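Long-range contacts in pyruvate kinase 1 (Trypanosoma brucei brucei, PDB 4KCU), which catalyses the last step of glycolysis, transferring the phosphoryl group of phosphoenolpyruvate to ADP to give pyruvate and ATP: residues A[213-218]-A[242-247]; A[237-242]-A[258-263]. All coordinates share one frame; numbering follows the deposited sequence.

Interaction 1: A[213-218]-A[242-247]; sequences FIRTAE and NHQGVQ
Arg-215 and Gln-244 make the direct polar link: NH2 of Arg-215 donates to OE1 of Gln-244 at 2.9 Å. The bond is bent, 138° at the hydrogen. The guanidinium and amide planes stand almost perpendicular, 89° apart, and OE1 meets the guanidinium at its edge, tilted somewhat out of the plane. The extended chain of Gln-244 carries its amide out to the arginine, with CG anti to the backbone N (chi1 -159°). At the other end of that amide, NE2 lies 3.9 Å from the methyl CG2 of Thr-216.

Further back, the arginine's aliphatic part runs across the side chain of Asn-242, CG coming to 3.7 Å from ND2. The same ND2 approaches the Phe-213 ring at its edge, 3.9 Å from CD1, rather than over a face. The other arm of the amide is held: OD1 accepts from Gly-245 N at 2.9 Å in a nearly straight bond. A water can bridge the segments, 2.7 Å from Ile-214 O and more weakly placed for Asn-242 OD1, though it has more acceptors within reach than protons to give. Gly-245 allows the close approach here, its CA packing against that Ile-214 oxygen.

In the second shell, Asn-248 ND2 binds the carbonyl O of Arg-215, while Thr-216 OG1 caps helix 217-227 through Gln-219 N. Asn-242 and Thr-216 are thus both side-chain N-caps, and the contact joins two helix starts in the loops following neighbouring strands of the pyruvate kinase (beta/alpha)8 barrel.

Interaction 2: A[237-242]-A[258-263]; sequences ISKIEN and GIMVAR. With MG (magnesium ion), chain C; MLT (D-malate), chain E.
Lys-239 leaves its strand with CG anti to the carbonyl carbon and bends at chi3 (71°), which turns NZ toward the D-malate; Met-260, with CG anti to its own backbone N (chi1 -176°), runs alongside it. The two chains point the same way, and SD of Met-260 lies 3.8 Å from CG of Lys-239. Glu-241 brings OE1 to 2.0 Å from the magnesium ion. On the way its CG packs against the methyl CB of Ala-262 at 3.4 Å.

The backbones beneath are adjacent parallel strands of the TIM barrel, 237-240 and 258-262, joined by four hydrogen bonds. Ser-238 N gives to Gly-258 O, Met-260 N to Ser-238 O, Ile-240 N to Met-260 O and Ala-262 N to Ile-240 O. The middle two are nearly straight at the hydrogen, and the last is more bent, at 147°. Side chains of Ile-237, Lys-239 and Met-260 occupy one face of the sheet. On the face turned to the surrounding helices, CG1 of Ile-240 meets CG2 of Ile-259 at 3.9 Å, with helix 249-255 packed over both. Gly-258 lets CD1 of Ile-237 settle 3.7 Å from its CA.

At the strand ends is the ligand site. Malate chelates the magnesium through O1 and O3, and two waters and Asp-265, together with Glu-241, complete six ligands. NZ of Lys-239 has a weak bond to malate O3, whose position is less sure; NZ is also held by a salt bridge to Asp-84 and a hydrogen bond to Ser-212 OG. The second carboxylate oxygen of Glu-241, OE2, probably accepts from Phe-213 N.

In the fold
The two interactions lie about 9 Å apart, centre to centre, in the barrel domain and share Asn-242, which follows strand 235-240 and starts helix 243-247. Along the chain their segments alternate: 213-218, 237-242, 242-247, 258-263. Interaction 2 is the buried pairing of the fifth and sixth barrel strands; interaction 1 joins the loops after the fourth and fifth, nearer the outside. They touch where Val-246 packs on Ile-240, and again between Phe-213 and Glu-241, a join that ties the loop of interaction 1 to a magnesium ligand. Loops at the C-terminal ends of the strands thus surround the metal and malate, as expected of a TIM-barrel active site.

Interaction 1: A[213-218]-A[242-247]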
# COMPACT_ATOMS: atom_id res chain seq x y z
N PHE A 213 34.68 16.92 11.72
CA PHE A 213 35.28 16.52 10.41
C PHE A 213 35.60 15.05 10.27
O PHE A 213 36.47 14.67 9.47
CB PHE A 213 36.52 17.36 10.06
CG PHE A 213 36.26 18.84 9.99
CD1 PHE A 213 35.73 19.42 8.84
CD2 PHE A 213 36.51 19.66 11.10
CE1 PHE A 213 35.44 20.78 8.79
CE2 PHE A 213 36.21 21.03 11.07
CZ PHE A 213 35.66 21.58 9.91
N ILE A 214 34.84 14.19 10.95
CA ILE A 214 35.01 12.77 10.72
C ILE A 214 34.92 12.41 9.22
O ILE A 214 33.90 12.66 8.57
CB ILE A 214 33.98 11.96 11.50
CG1 ILE A 214 34.28 12.02 13.03
CG2 ILE A 214 33.95 10.54 10.97
CD1 ILE A 214 35.72 11.67 13.42
N ARG A 215 35.94 11.75 8.70
CA ARG A 215 35.96 11.40 7.28
C ARG A 215 35.84 9.89 7.02
O ARG A 215 35.47 9.47 5.92
CB ARG A 215 37.22 11.96 6.60
CG ARG A 215 37.42 13.46 6.77
CD ARG A 215 38.44 14.03 5.79
NE ARG A 215 39.80 13.85 6.27
CZ ARG A 215 40.84 13.51 5.50
NH1 ARG A 215 42.04 13.35 6.04
NH2 ARG A 215 40.67 13.32 4.20
N THR A 216 36.18 9.08 8.02
CA THR A 216 36.25 7.61 7.83
C THR A 216 35.86 6.91 9.13
O THR A 216 35.99 7.49 10.21
CB THR A 216 37.69 7.13 7.47
OG1 THR A 216 38.59 7.50 8.53
CG2 THR A 216 38.17 7.74 6.13
N ALA A 217 35.41 5.65 9.03
CA ALA A 217 35.28 4.82 10.21
C ALA A 217 36.59 4.73 10.98
O ALA A 217 36.61 4.84 12.20
CB ALA A 217 34.78 3.46 9.84
N GLU A 218 37.71 4.60 10.26
CA GLU A 218 39.05 4.66 10.90
C GLU A 218 39.16 5.87 11.89
O GLU A 218 39.52 5.69 13.05
CB GLU A 218 40.17 4.73 9.83
CG GLU A 218 41.29 3.69 9.98
CD GLU A 218 41.51 3.17 11.41
OE1 GLU A 218 42.32 3.77 12.17
OE2 GLU A 218 40.95 2.10 11.75
N ASN A 242 32.08 17.20 5.56
CA ASN A 242 32.67 17.33 4.22
C ASN A 242 32.25 16.24 3.26
O ASN A 242 31.54 15.29 3.64
CB ASN A 242 34.20 17.41 4.31
CG ASN A 242 34.77 16.31 5.12
OD1 ASN A 242 34.30 15.19 5.03
ND2 ASN A 242 35.65 16.64 6.05
N HIS A 243 32.73 16.37 2.03
CA HIS A 243 32.42 15.48 0.92
C HIS A 243 32.66 14.03 1.28
O HIS A 243 31.80 13.16 1.06
CB HIS A 243 33.28 15.91 -0.26
CG HIS A 243 33.26 14.95 -1.40
ND1 HIS A 243 32.29 14.96 -2.34
CD2 HIS A 243 34.19 13.98 -1.79
CE1 HIS A 243 32.55 14.01 -3.26
NE2 HIS A 243 33.71 13.41 -2.92
N GLN A 244 33.80 13.77 1.91
CA GLN A 244 34.23 12.42 2.20
C GLN A 244 33.42 11.79 3.36
O GLN A 244 33.03 10.60 3.30
CB GLN A 244 35.72 12.45 2.54
CG GLN A 244 36.43 11.14 2.38
CD GLN A 244 37.93 11.26 2.65
OE1 GLN A 244 38.50 12.35 2.54
NE2 GLN A 244 38.55 10.16 3.04
N GLY A 245 33.09 12.60 4.36
CA GLY A 245 32.11 12.18 5.37
C GLY A 245 30.80 11.67 4.77
O GLY A 245 30.28 10.61 5.15
N VAL A 246 30.27 12.39 3.80
CA VAL A 246 29.02 11.96 3.19
C VAL A 246 29.22 10.68 2.37
O VAL A 246 28.40 9.78 2.42
CB VAL A 246 28.43 13.07 2.30
CG1 VAL A 246 27.16 12.58 1.62
CG2 VAL A 246 28.17 14.31 3.13
N GLN A 247 30.35 10.57 1.66
CA GLN A 247 30.68 9.38 0.86
C GLN A 247 30.74 8.16 1.77
O GLN A 247 30.20 7.09 1.44
CB GLN A 247 32.06 9.58 0.20
CG GLN A 247 32.21 9.04 -1.20
CD GLN A 247 33.36 9.71 -1.97
OE1 GLN A 247 33.27 9.92 -3.19
NE2 GLN A 247 34.43 10.09 -1.26
O HOH W 1 32.92 15.07 7.85

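Interaction 2: A[237-242]-A[258-263]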
# COMPACT_ATOMS: atom_id res chain seq x y z
N ILE A 237 29.59 11.04 18.77
CA ILE A 237 28.69 11.50 17.72
C ILE A 237 29.58 12.10 16.62
O ILE A 237 30.32 13.06 16.88
CB ILE A 237 27.75 12.62 18.28
CG1 ILE A 237 26.99 12.13 19.52
CG2 ILE A 237 26.81 13.14 17.23
CD1 ILE A 237 26.15 10.91 19.27
N SER A 238 29.57 11.50 15.43
CA SER A 238 30.44 11.95 14.33
C SER A 238 29.80 13.09 13.56
O SER A 238 28.65 13.00 13.15
CB SER A 238 30.75 10.79 13.38
OG SER A 238 31.60 9.85 14.03
N LYS A 239 30.51 14.19 13.43
CA LYS A 239 29.98 15.30 12.66
C LYS A 239 30.34 15.11 11.20
O LYS A 239 31.50 14.89 10.87
CB LYS A 239 30.54 16.61 13.17
CG LYS A 239 30.23 16.85 14.64
CD LYS A 239 31.15 17.91 15.24
CE LYS A 239 30.81 19.31 14.70
NZ LYS A 239 31.78 20.30 15.23
N ILE A 240 29.32 15.05 10.34
CA ILE A 240 29.53 14.97 8.90
C ILE A 240 29.56 16.37 8.35
O ILE A 240 28.56 17.10 8.43
CB ILE A 240 28.40 14.19 8.22
CG1 ILE A 240 28.27 12.80 8.86
CG2 ILE A 240 28.64 14.13 6.71
CD1 ILE A 240 29.52 11.95 8.69
N GLU A 241 30.72 16.75 7.82
CA GLU A 241 31.09 18.14 7.58
C GLU A 241 31.77 18.29 6.22
O GLU A 241 32.12 19.38 5.83
CB GLU A 241 32.12 18.66 8.63
CG GLU A 241 31.71 18.53 10.07
CD GLU A 241 32.28 19.63 10.92
OE1 GLU A 241 31.85 20.79 10.77
OE2 GLU A 241 33.14 19.34 11.78
N ASN A 242 32.08 17.20 5.56
CA ASN A 242 32.67 17.33 4.22
C ASN A 242 32.25 16.24 3.26
O ASN A 242 31.54 15.29 3.64
CB ASN A 242 34.20 17.41 4.31
CG ASN A 242 34.77 16.31 5.12
OD1 ASN A 242 34.30 15.19 5.03
ND2 ASN A 242 35.65 16.64 6.05
N GLY A 258 26.29 7.85 17.06
CA GLY A 258 25.30 8.74 16.46
C GLY A 258 25.98 9.70 15.49
O GLY A 258 27.18 9.62 15.28
N ILE A 259 25.22 10.64 14.94
CA ILE A 259 25.72 11.48 13.88
C ILE A 259 25.18 12.91 14.08
O ILE A 259 23.99 13.11 14.46
CB ILE A 259 25.22 10.98 12.50
CG1 ILE A 259 25.82 9.61 12.15
CG2 ILE A 259 25.48 12.01 11.41
CD1 ILE A 259 27.35 9.61 12.00
N MET A 260 26.00 13.89 13.72
CA MET A 260 25.52 15.25 13.56
C MET A 260 25.65 15.67 12.11
O MET A 260 26.71 15.53 11.53
CB MET A 260 26.32 16.20 14.43
CG MET A 260 25.79 17.62 14.39
SD MET A 260 26.97 18.85 14.96
CE MET A 260 27.06 18.43 16.71
N VAL A 261 24.56 16.16 11.52
CA VAL A 261 24.66 16.77 10.20
C VAL A 261 25.11 18.19 10.42
O VAL A 261 24.33 19.03 10.88
CB VAL A 261 23.30 16.78 9.49
CG1 VAL A 261 23.44 17.29 8.04
CG2 VAL A 261 22.71 15.39 9.52
N ALA A 262 26.42 18.40 10.26
CA ALA A 262 27.06 19.67 10.64
C ALA A 262 26.95 20.63 9.46
O ALA A 262 27.91 20.77 8.67
CB ALA A 262 28.54 19.43 10.97
N ARG A 263 25.78 21.25 9.32
CA ARG A 263 25.45 21.91 8.09
C ARG A 263 26.35 23.12 7.79
O ARG A 263 26.57 23.44 6.62
CB ARG A 263 23.98 22.26 8.02
CG ARG A 263 23.08 21.02 8.02
CD ARG A 263 21.60 21.37 7.87
NE ARG A 263 21.25 22.52 8.69
CZ ARG A 263 20.06 23.10 8.69
NH1 ARG A 263 19.11 22.59 7.95
NH2 ARG A 263 19.83 24.18 9.42
MG MG C . 31.82 22.57 11.79
C1 MLT E . 29.16 22.96 11.62
O1 MLT E . 30.06 23.15 10.74
O2 MLT E . 27.92 22.95 11.40
C2 MLT E . 29.64 22.99 13.10
O3 MLT E . 30.43 21.89 13.45
C3 MLT E . 28.52 23.22 14.11
C4 MLT E . 28.56 24.74 14.39
O4 MLT E . 29.25 25.44 13.61
O5 MLT E . 27.93 25.16 15.38
O HOH W 2 32.22 24.29 12.64
O HOH W 3 33.48 21.45 12.74